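Local structure of ubiquitin-conjugating enzyme-like protein (Leishmania mexicana, 6ZM3) at residues His102-Lys105 / His106-Arg109; Met113-Cys116 / Leu117-Arg121; Met124-Pro127 / Gln128-Lys131. The protein probably acts as a UBE2V-type ubiquitin-conjugating enzyme variant that pairs with an active E2 in building ubiquitin chains. One frame throughout, in Å; residues are numbered along the deposited sequence. Where two conformers were deposited one is given.

Interaction 1. Residues His102-Lys105 / His106-Arg109; sequences HVFK and HWDR
His102 and His106 are joined by the backbone hydrogen bond that ends the short helix 102-105: His106 N donates to His102 O at 3.2 Å, almost perfectly straight (177° at the hydrogen). His106 then leaves helical geometry and the chain runs out in extended form through Trp107 and Asp108. The next carbonyl, Val103 O, meets a different set of partners. Trp107 CA approaches Val103 O at 3.4 Å in a CA-H...O contact, and the edge of the indole reaches the same oxygen nearly in its ring plane, through CE3. Water 1 donates to Val103 O (2.8 Å) and accepts from Asp108 N, bridging the helix end to the outgoing loop.

Trp107 holds its CG anti to the backbone N (chi1 173°), which lays the indole alongside Phe104. Phe104 CD1 comes to 4.1 Å from Trp107 CE3, and Val103 CG1 approaches Trp107 CZ3 obliquely. Trp107 NE1 is hydrogen-bonded to Pro73 O, and both aromatic side chains also rest on Pro76. On the exposed side, Lys105 CD sits off-centre over the His106 imidazole, 4.2 Å from its centroid, as a CH-pi contact.

Thus one side of the helix end is packed with apolar and aromatic contacts, while the carbonyl of Val103, which the turning chain leaves without an i+4 amide donor, takes a hydrogen bond from water.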
loop_
_atom_site.group_PDB
_atom_site.type_symbol
_atom_site.label_atom_id
_atom_site.label_comp_id
_atom_site.label_asym_id
_atom_site.label_seq_id
_atom_site.Cartn_x
_atom_site.Cartn_y
_atom_site.Cartn_z
ATOM N N HIS B 102 2.103 -14.632 22.648
ATOM C CA HIS B 102 2.578 -15.901 23.199
ATOM C C HIS B 102 3.995 -16.225 22.699
ATOM O O HIS B 102 4.867 -16.571 23.486
ATOM C CB HIS B 102 1.557 -17.037 23.002
ATOM C CG HIS B 102 1.537 -17.613 21.624
ATOM N ND1 HIS B 102 0.940 -16.963 20.555
ATOM C CD2 HIS B 102 2.044 -18.764 21.130
ATOM C CE1 HIS B 102 1.058 -17.701 19.475
ATOM N NE2 HIS B 102 1.737 -18.813 19.803
ATOM N N VAL B 103 4.255 -16.018 21.401
ATOM C CA VAL B 103 5.541 -16.340 20.806
ATOM C C VAL B 103 6.670 -15.565 21.464
ATOM O O VAL B 103 7.816 -15.996 21.488
ATOM C CB VAL B 103 5.495 -16.005 19.311
ATOM C CG1 VAL B 103 6.875 -16.152 18.678
ATOM C CG2 VAL B 103 4.434 -16.849 18.635
ATOM N N PHE B 104 6.375 -14.362 21.936
ATOM C CA PHE B 104 7.418 -13.509 22.472
ATOM C C PHE B 104 7.579 -13.731 23.974
ATOM O O PHE B 104 8.687 -13.599 24.493
ATOM C CB PHE B 104 7.064 -12.039 22.251
ATOM C CG PHE B 104 7.275 -11.550 20.838
ATOM C CD1 PHE B 104 8.014 -12.286 19.927
ATOM C CD2 PHE B 104 6.767 -10.318 20.437
ATOM C CE1 PHE B 104 8.199 -11.832 18.627
ATOM C CE2 PHE B 104 6.964 -9.858 19.139
ATOM C CZ PHE B 104 7.666 -10.624 18.233
ATOM N N LYS B 105 6.455 -13.969 24.658
ATOM C CA LYS B 105 6.439 -14.190 26.100
ATOM C C LYS B 105 7.335 -15.377 26.436
ATOM O O LYS B 105 8.154 -15.293 27.349
ATOM C CB LYS B 105 5.010 -14.505 26.556
ATOM C CG LYS B 105 4.784 -14.538 28.068
ATOM C CD LYS B 105 3.444 -15.163 28.432
ATOM C CE LYS B 105 2.787 -14.620 29.683
ATOM N NZ LYS B 105 3.613 -14.825 30.894
ATOM N N HIS B 106 7.157 -16.468 25.683
ATOM C CA HIS B 106 7.984 -17.662 25.814
ATOM C C HIS B 106 8.866 -17.817 24.572
ATOM O O HIS B 106 8.621 -18.705 23.751
ATOM C CB HIS B 106 7.078 -18.875 26.061
ATOM C CG HIS B 106 6.257 -18.763 27.310
ATOM N ND1 HIS B 106 6.835 -18.606 28.571
ATOM C CD2 HIS B 106 4.925 -18.839 27.509
ATOM C CE1 HIS B 106 5.886 -18.570 29.486
ATOM N NE2 HIS B 106 4.701 -18.717 28.852
ATOM N N TRP B 107 9.884 -16.950 24.458
ATOM C CA TRP B 107 10.654 -16.787 23.221
ATOM C C TRP B 107 11.581 -17.991 23.047
ATOM O O TRP B 107 12.385 -18.272 23.930
ATOM C CB TRP B 107 11.450 -15.469 23.237
ATOM C CG TRP B 107 12.394 -15.296 22.078
ATOM C CD1 TRP B 107 13.757 -15.198 22.114
ATOM C CD2 TRP B 107 12.027 -15.196 20.690
ATOM N NE1 TRP B 107 14.259 -15.052 20.841
ATOM C CE2 TRP B 107 13.224 -15.072 19.950
ATOM C CE3 TRP B 107 10.805 -15.239 20.004
ATOM C CZ2 TRP B 107 13.225 -14.932 18.561
ATOM C CZ3 TRP B 107 10.808 -15.125 18.627
ATOM C CH2 TRP B 107 12.007 -15.000 17.920
ATOM N N ASP B 108 11.441 -18.678 21.908
ATOM C CA ASP B 108 12.348 -19.706 21.425
ATOM C C ASP B 108 13.143 -19.144 20.234
ATOM O O ASP B 108 12.545 -18.873 19.201
ATOM C CB ASP B 108 11.501 -20.903 20.998
ATOM C CG ASP B 108 12.285 -22.097 20.471
ATOM O OD1 ASP B 108 13.501 -21.947 20.225
ATOM O OD2 ASP B 108 11.658 -23.166 20.300
ATOM N N ARG B 109 14.467 -18.951 20.400
ATOM C CA ARG B 109 15.463 -18.707 19.360
ATOM C C ARG B 109 15.020 -19.172 17.973
ATOM O O ARG B 109 15.235 -18.468 16.987
ATOM C CB ARG B 109 16.718 -19.542 19.652
ATOM C CG ARG B 109 17.886 -18.766 20.239
ATOM C CD ARG B 109 19.176 -19.492 19.899
ATOM N NE ARG B 109 19.614 -19.305 18.509
ATOM C CZ ARG B 109 20.578 -18.470 18.122
ATOM N NH1 ARG B 109 21.229 -17.738 19.007
ATOM N NH2 ARG B 109 20.892 -18.373 16.836
HETATM O O HOH W 1 9.037 -18.269 20.444
#

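Interaction 2. Residues Met113-Cys116 / Leu117-Arg121; sequences MELC and LSELR
Leu115 and Glu119, one helical turn apart on helix 113-125, run side by side and point the same way. Glu119 CB lies 3.3 Å from Leu115 O, the carbonyl that its own amide binds. With CG anti to the carbonyl carbon (chi1 -69°), Glu119 CG stays close to the same oxygen, at 3.2 Å from Leu115 O, and also touches Leu115 CD1 at 4.1 Å. A bend at chi2 (-69°) then turns the carboxylate aside, and its OE1 takes a weak hydrogen bond from His102 NE2 of the preceding helix. The methylene part of the glutamate therefore packs on the leucine while its charged end serves a partner elsewhere.

Beneath these side chains the backbone ladder is regular. Leu117 N bonds to Met113 O, Ser118 N to Glu114 O (2.9 Å), Glu119 N to Leu115 O and Leu120 N to Cys116 O (2.8 Å), every donor standing about 20° out of the carbonyl plane. Two leucine methines lie close to carbonyls one turn earlier: Leu117 CG approaches Met113 O at 3.5 Å, and Leu120 CG sits 3.4 Å from Cys116 O.

Met113, Leu117 and Leu120 face the interior. Met113 and Leu117 reach Val32, and Leu117 and Leu120 both meet Ile49, so this side of the helix lies against the sheet, whereas Glu114, Ser118 and Glu119 remain partly exposed. Such an amphipathic helix laid across the antiparallel four-stranded sheet is characteristic of the ubiquitin-conjugating enzyme fold.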
loop_
_atom_site.group_PDB
_atom_site.type_symbol
_atom_site.label_atom_id
_atom_site.label_comp_id
_atom_site.label_asym_id
_atom_site.label_seq_id
_atom_site.Cartn_x
_atom_site.Cartn_y
_atom_site.Cartn_z
ATOM N N MET B 113 11.044 -14.960 11.577
ATOM C CA MET B 113 10.126 -13.856 11.298
ATOM C C MET B 113 8.872 -14.343 10.578
ATOM O O MET B 113 7.772 -13.883 10.882
ATOM C CB MET B 113 10.795 -12.738 10.496
ATOM C CG MET B 113 11.840 -12.007 11.277
ATOM S SD MET B 113 12.631 -10.753 10.263
ATOM C CE MET B 113 14.019 -11.681 9.613
ATOM N N GLU B 114 9.012 -15.293 9.639
ATOM C CA GLU B 114 7.842 -15.826 8.974
ATOM C C GLU B 114 6.871 -16.523 9.947
ATOM O O GLU B 114 5.640 -16.391 9.826
ATOM C CB GLU B 114 8.270 -16.720 7.805
ATOM C CG GLU B 114 7.081 -17.291 7.072
ATOM C CD GLU B 114 7.346 -18.249 5.924
ATOM O OE1 GLU B 114 8.531 -18.480 5.592
ATOM O OE2 GLU B 114 6.348 -18.753 5.359
ATOM N N LEU B 115 7.415 -17.316 10.879
ATOM C CA LEU B 115 6.567 -17.964 11.877
ATOM C C LEU B 115 5.898 -16.917 12.786
ATOM O O LEU B 115 4.726 -17.072 13.124
ATOM C CB LEU B 115 7.381 -19.021 12.645
ATOM C CG LEU B 115 6.614 -19.923 13.628
ATOM C CD1 LEU B 115 5.404 -20.606 12.994
ATOM C CD2 LEU B 115 7.552 -20.960 14.218
ATOM N N CYS B 116 6.611 -15.850 13.153
ATOM C CA CYS B 116 6.009 -14.768 13.944
ATOM C C CYS B 116 4.765 -14.234 13.247
ATOM O O CYS B 116 3.712 -14.079 13.883
ATOM C CB CYS B 116 6.940 -13.587 14.234
ATOM S SG CYS B 116 8.333 -13.917 15.341
ATOM N N LEU B 117 4.873 -13.998 11.928
ATOM C CA LEU B 117 3.734 -13.503 11.172
ATOM C C LEU B 117 2.609 -14.536 11.052
ATOM O O LEU B 117 1.431 -14.164 11.161
ATOM C CB LEU B 117 4.185 -12.975 9.800
ATOM C CG LEU B 117 5.163 -11.802 9.766
ATOM C CD1 LEU B 117 5.217 -11.201 8.346
ATOM C CD2 LEU B 117 4.793 -10.698 10.754
ATOM N N SER B 118 2.923 -15.832 10.802
ATOM C CA SER B 118 1.879 -16.843 10.775
ATOM C C SER B 118 1.135 -16.863 12.104
ATOM O O SER B 118 -0.069 -17.053 12.106
ATOM C CB SER B 118 2.381 -18.223 10.427
ATOM O OG SER B 118 2.132 -18.473 9.062
ATOM N N GLU B 119 1.891 -16.685 13.196
ATOM C CA GLU B 119 1.382 -16.711 14.562
ATOM C C GLU B 119 0.560 -15.459 14.893
ATOM O O GLU B 119 -0.424 -15.568 15.635
ATOM C CB GLU B 119 2.483 -16.992 15.583
ATOM C CG GLU B 119 3.026 -18.428 15.514
ATOM C CD GLU B 119 2.058 -19.505 15.973
ATOM O OE1 GLU B 119 1.459 -19.309 17.041
ATOM O OE2 GLU B 119 1.833 -20.492 15.228
ATOM N N LEU B 120 0.945 -14.286 14.362
ATOM C CA LEU B 120 0.063 -13.119 14.427
ATOM C C LEU B 120 -1.217 -13.332 13.621
ATOM O O LEU B 120 -2.311 -12.924 14.032
ATOM C CB LEU B 120 0.840 -11.873 13.996
ATOM C CG LEU B 120 1.855 -11.414 15.028
ATOM C CD1 LEU B 120 2.824 -10.387 14.452
ATOM C CD2 LEU B 120 1.117 -10.831 16.240
ATOM N N ARG B 121 -1.112 -14.015 12.472
ATOM C CA ARG B 121 -2.281 -14.304 11.665
ATOM C C ARG B 121 -3.235 -15.283 12.353
ATOM O O ARG B 121 -4.446 -15.112 12.282
ATOM C CB ARG B 121 -1.880 -14.799 10.269
ATOM C CG ARG B 121 -3.039 -14.773 9.289
ATOM C CD ARG B 121 -2.570 -15.238 7.931
ATOM N NE ARG B 121 -3.631 -15.580 7.015
ATOM C CZ ARG B 121 -4.197 -16.790 6.926
ATOM N NH1 ARG B 121 -3.878 -17.767 7.769
ATOM N NH2 ARG B 121 -5.122 -17.005 6.018
#

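Interaction 3. Residues Met124-Pro127 / Gln128-Lys131; sequences MAQP and QNRK
The guanidinium of Arg130 meets Ala125 O at its edge, close to its plane, while Gln126 O and Pro127 CA approach it obliquely. Arg130 NE points nearly straight at Ala125 O (171° at the hydrogen), but at 3.3 Å the bond is weak. The side chains of Gln126 and Asn129 run alongside each other, Asn129 ND2 lying 4.0 Å from Gln126 CB, with the two amide planes turned 57° apart.

The backbone here forms a type I beta turn, Gln126 to Asn129, just after helix 113-125, with Pro127 at its second position. Gln126 O is gripped twice: Asn129 N (3.1 Å) closes the turn from well above the carbonyl plane, and Arg130 N, at 3.0 Å, approaches Gln126 O nearly end-on. Arg130 CB already lies 3.2 Å from Gln126 O; CG between the backbone N and the carbonyl carbon (chi1 88°), with a further bend at chi3, brings NE back toward Ala125 O.

Asn129 is tied to the helix through ND2, which donates to Glu123 O, and its OD1 accepts a weak bond from Gln128 NE2. Nearby, Arg130 pairs by its backbone with Thr56, joining the turn to another loop of the domain. Met124 O is buried without a conventional hydrogen-bond partner; Arg130 CA faces it at 3.4 Å in a CA-H...O contact.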
loop_
_atom_site.group_PDB
_atom_site.type_symbol
_atom_site.label_atom_id
_atom_site.label_comp_id
_atom_site.label_asym_id
_atom_site.label_seq_id
_atom_site.Cartn_x
_atom_site.Cartn_y
_atom_site.Cartn_z
ATOM N N MET B 124 -5.501 -13.658 14.890
ATOM C CA MET B 124 -6.653 -12.995 14.314
ATOM C C MET B 124 -7.810 -13.978 14.148
ATOM O O MET B 124 -8.963 -13.564 14.083
ATOM C CB MET B 124 -6.288 -12.401 12.947
ATOM C CG MET B 124 -5.262 -11.311 13.038
ATOM S SD MET B 124 -4.656 -10.776 11.389
ATOM C CE MET B 124 -3.358 -9.668 11.920
ATOM N N ALA B 125 -7.492 -15.273 14.033
ATOM C CA ALA B 125 -8.478 -16.287 13.689
ATOM C C ALA B 125 -9.066 -16.914 14.959
ATOM O O ALA B 125 -10.022 -17.658 14.853
ATOM C CB ALA B 125 -7.834 -17.373 12.854
ATOM N N GLN B 126 -8.409 -16.706 16.107
ATOM C CA GLN B 126 -8.835 -17.252 17.394
ATOM C C GLN B 126 -10.319 -16.957 17.602
ATOM O O GLN B 126 -10.824 -15.909 17.170
ATOM C CB GLN B 126 -8.068 -16.610 18.560
ATOM C CG GLN B 126 -6.591 -16.971 18.629
ATOM C CD GLN B 126 -6.402 -18.426 18.969
ATOM O OE1 GLN B 126 -6.337 -19.278 18.087
ATOM N NE2 GLN B 126 -6.352 -18.723 20.258
ATOM N N PRO B 127 -11.071 -17.838 18.303
ATOM C CA PRO B 127 -12.502 -17.592 18.500
ATOM C C PRO B 127 -12.726 -16.256 19.213
ATOM O O PRO B 127 -13.700 -15.561 18.938
ATOM C CB PRO B 127 -12.987 -18.838 19.275
ATOM C CG PRO B 127 -11.908 -19.881 18.997
ATOM C CD PRO B 127 -10.614 -19.088 18.937
ATOM N N GLN B 128 -11.810 -15.885 20.114
ATOM C CA GLN B 128 -12.023 -14.709 20.942
ATOM C C GLN B 128 -11.783 -13.416 20.153
ATOM O O GLN B 128 -12.381 -12.391 20.467
ATOM C CB GLN B 128 -11.191 -14.776 22.219
ATOM C CG GLN B 128 -9.684 -14.647 22.016
ATOM C CD GLN B 128 -9.048 -13.966 23.209
ATOM O OE1 GLN B 128 -9.508 -14.101 24.342
ATOM N NE2 GLN B 128 -7.985 -13.211 22.979
ATOM N N ASN B 129 -10.913 -13.461 19.136
ATOM C CA ASN B 129 -10.400 -12.240 18.523
ATOM C C ASN B 129 -11.040 -12.016 17.156
ATOM O O ASN B 129 -11.037 -10.896 16.653
ATOM C CB ASN B 129 -8.874 -12.244 18.373
ATOM C CG ASN B 129 -8.111 -12.330 19.676
ATOM O OD1 ASN B 129 -8.575 -11.851 20.706
ATOM N ND2 ASN B 129 -6.931 -12.932 19.651
ATOM N N ARG B 130 -11.615 -13.073 16.575
ATOM C CA ARG B 130 -12.104 -13.065 15.206
ATOM C C ARG B 130 -13.302 -12.121 15.018
ATOM O O ARG B 130 -13.795 -11.960 13.901
ATOM C CB ARG B 130 -12.286 -14.507 14.703
ATOM C CG ARG B 130 -13.637 -15.148 14.978
ATOM C CD ARG B 130 -13.907 -16.288 14.006
ATOM N NE ARG B 130 -13.344 -17.539 14.486
ATOM C CZ ARG B 130 -14.010 -18.685 14.674
ATOM N NH1 ARG B 130 -15.298 -18.782 14.385
ATOM N NH2 ARG B 130 -13.367 -19.747 15.133
ATOM N N LYS B 131 -13.758 -11.467 16.098
ATOM C CA LYS B 131 -14.914 -10.601 15.978
ATOM C C LYS B 131 -14.580 -9.207 16.477
ATOM O O LYS B 131 -15.481 -8.382 16.521
ATOM C CB LYS B 131 -16.124 -11.139 16.758
ATOM C CG LYS B 131 -16.710 -12.425 16.199
ATOM C CD LYS B 131 -17.688 -13.115 17.124
ATOM C CE LYS B 131 -18.060 -14.489 16.605
ATOM N NZ LYS B 131 -16.999 -15.488 16.886
#

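Interactions 2 and 3 share helix 113-125: the first belongs to its body, the contact centre about 5 Å from the chain centre, and is the innermost; the other takes in the end of the helix and the turn beyond, its centre about 17 Å out toward the surface, half of its residues exposed. Interaction 1 lies between these extremes and touches interaction 2 directly, with Phe104 and Val103 packed on Cys116, but stays about 8 Å from interaction 3 at the nearest atoms. A regular backbone ladder and apolar side chains serve the helix over the sheet. At the two helix ends, carbonyls are met by water, CA-H groups, turn amides or an arginine side chain.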